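Local structure of iron-binding zinc finger CDGSH type domain-containing protein (3TBN) at residues 20-25 with 66-71. The protein binds two [2Fe-2S] clusters, one in each of its two CDGSH iron-sulfur modules, and is otherwise of unknown function. Numbering follows the deposited sequence.
With FES (Fe2/s2 (inorganic) cluster), chain C.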
# COMPACT_ATOMS: atom_id res chain seq x y z
N TYR A 20 6.90 0.76 -4.59
CA TYR A 20 7.52 -0.54 -4.72
C TYR A 20 7.20 -1.09 -6.11
O TYR A 20 6.09 -1.56 -6.35
CB TYR A 20 6.95 -1.50 -3.68
CG TYR A 20 7.41 -1.26 -2.26
CD1 TYR A 20 8.58 -1.82 -1.79
CD2 TYR A 20 6.64 -0.51 -1.38
CE1 TYR A 20 9.00 -1.63 -0.48
CE2 TYR A 20 7.05 -0.31 -0.07
CZ TYR A 20 8.22 -0.87 0.37
OH TYR A 20 8.62 -0.67 1.68
N PRO A 21 8.16 -1.02 -7.04
CA PRO A 21 7.91 -1.58 -8.37
C PRO A 21 7.91 -3.09 -8.30
O PRO A 21 8.81 -3.68 -7.69
CB PRO A 21 9.10 -1.07 -9.19
CG PRO A 21 9.79 -0.04 -8.34
CD PRO A 21 9.48 -0.40 -6.93
N VAL A 22 6.93 -3.71 -8.93
CA VAL A 22 6.86 -5.17 -8.97
C VAL A 22 6.39 -5.59 -10.35
O VAL A 22 5.41 -5.06 -10.86
CB VAL A 22 5.88 -5.73 -7.92
CG1 VAL A 22 5.88 -7.25 -7.98
CG2 VAL A 22 6.23 -5.24 -6.52
N THR A 23 7.09 -6.54 -10.95
CA THR A 23 6.64 -7.13 -12.20
C THR A 23 5.48 -8.05 -11.86
O THR A 23 5.63 -8.95 -11.03
CB THR A 23 7.77 -7.92 -12.87
OG1 THR A 23 8.87 -7.03 -13.12
CG2 THR A 23 7.29 -8.52 -14.19
N VAL A 24 4.33 -7.80 -12.47
CA VAL A 24 3.12 -8.57 -12.19
C VAL A 24 2.70 -9.43 -13.38
O VAL A 24 3.03 -9.13 -14.54
CB VAL A 24 1.95 -7.65 -11.76
CG1 VAL A 24 2.26 -6.99 -10.42
CG2 VAL A 24 1.64 -6.61 -12.83
N GLU A 25 1.98 -10.50 -13.07
CA GLU A 25 1.48 -11.45 -14.05
C GLU A 25 0.01 -11.19 -14.33
O GLU A 25 -0.79 -10.99 -13.42
CB GLU A 25 1.64 -12.87 -13.52
CG GLU A 25 3.07 -13.26 -13.17
CD GLU A 25 3.14 -14.65 -12.58
OE1 GLU A 25 3.25 -14.78 -11.34
OE2 GLU A 25 3.08 -15.63 -13.35
N ALA A 66 3.97 -2.88 -12.02
CA ALA A 66 3.08 -2.09 -11.19
C ALA A 66 3.89 -1.40 -10.11
O ALA A 66 4.69 -2.03 -9.42
CB ALA A 66 2.02 -2.98 -10.55
N TYR A 67 3.70 -0.09 -9.98
CA TYR A 67 4.34 0.69 -8.94
C TYR A 67 3.37 0.81 -7.77
O TYR A 67 2.51 1.69 -7.73
CB TYR A 67 4.74 2.07 -9.47
CG TYR A 67 5.86 1.97 -10.48
CD1 TYR A 67 5.61 1.59 -11.79
CD2 TYR A 67 7.17 2.23 -10.12
CE1 TYR A 67 6.64 1.49 -12.72
CE2 TYR A 67 8.21 2.13 -11.03
CZ TYR A 67 7.93 1.76 -12.33
OH TYR A 67 8.96 1.66 -13.24
N PHE A 68 3.47 -0.13 -6.85
CA PHE A 68 2.59 -0.16 -5.69
C PHE A 68 2.97 0.93 -4.70
O PHE A 68 4.14 1.25 -4.52
CB PHE A 68 2.66 -1.53 -5.01
CG PHE A 68 1.99 -2.63 -5.79
CD1 PHE A 68 0.61 -2.74 -5.80
CD2 PHE A 68 2.74 -3.56 -6.48
CE1 PHE A 68 -0.01 -3.76 -6.50
CE2 PHE A 68 2.13 -4.58 -7.18
CZ PHE A 68 0.76 -4.68 -7.19
N CYS A 69 1.97 1.51 -4.06
CA CYS A 69 2.20 2.59 -3.11
C CYS A 69 2.88 2.06 -1.84
O CYS A 69 2.43 1.09 -1.23
CB CYS A 69 0.86 3.26 -2.78
SG CYS A 69 0.91 4.48 -1.44
N GLY A 70 3.99 2.70 -1.47
CA GLY A 70 4.71 2.39 -0.25
C GLY A 70 4.37 3.29 0.93
O GLY A 70 4.55 2.89 2.08
N CYS A 71 3.89 4.50 0.65
CA CYS A 71 3.61 5.48 1.70
C CYS A 71 2.25 5.26 2.34
O CYS A 71 1.99 5.77 3.44
CB CYS A 71 3.72 6.91 1.15
SG CYS A 71 2.35 7.44 0.07
FE1 FES C . 3.71 7.10 -4.20
FE2 FES C . 2.36 6.26 -1.99
S1 FES C . 4.40 5.65 -2.66
S2 FES C . 1.65 7.65 -3.56
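Four backbone hydrogen bonds establish that 20-25 and 66-71 pair as an antiparallel ladder: Tyr20 with Phe68 and Val22 with Ala66 are hydrogen-bonded pairs, flanking the non-hydrogen-bonded pair of Pro21 and Tyr67. Tyr20 N to Phe68 O is the straightest, 2.8 Å at 167°, whereas Phe68 N sits above the carbonyl plane of Tyr20. Phe68, its CG anti to the carbonyl carbon (chi1 -72°), turns its ring edge to the valines: CD2 lies 3.9 Å from Val22 CG2, and CE2 meets Val24 CG1 tip to tip at 4.0 Å. The same Val24 methyl also rests on Ala66 CB. An alanine in place of Phe68 would probably loosen this apolar face, since both valine contacts are made by the lost ring. On the other face Pro21 CG crosses the Tyr67 ring obliquely, 3.8 Å from CE2. The Tyr20 ring, also with CG anti to the carbonyl carbon (chi1 -73°), brings its edge to the backbone of Gly70, CE2 to CA 3.6 Å, so close that a side chain there would clash. Past the ladder, Cys69 SG and Cys71 SG both bind FE2 of the cluster at 2.4 Å, which ties the strand end to the CDGSH site. Strands 20-24 and 64-68 form a two-stranded sheet; Phe68 meets Phe43 edge-to-face and also Tyr58 of strand 56-58, in the other two-stranded sheet.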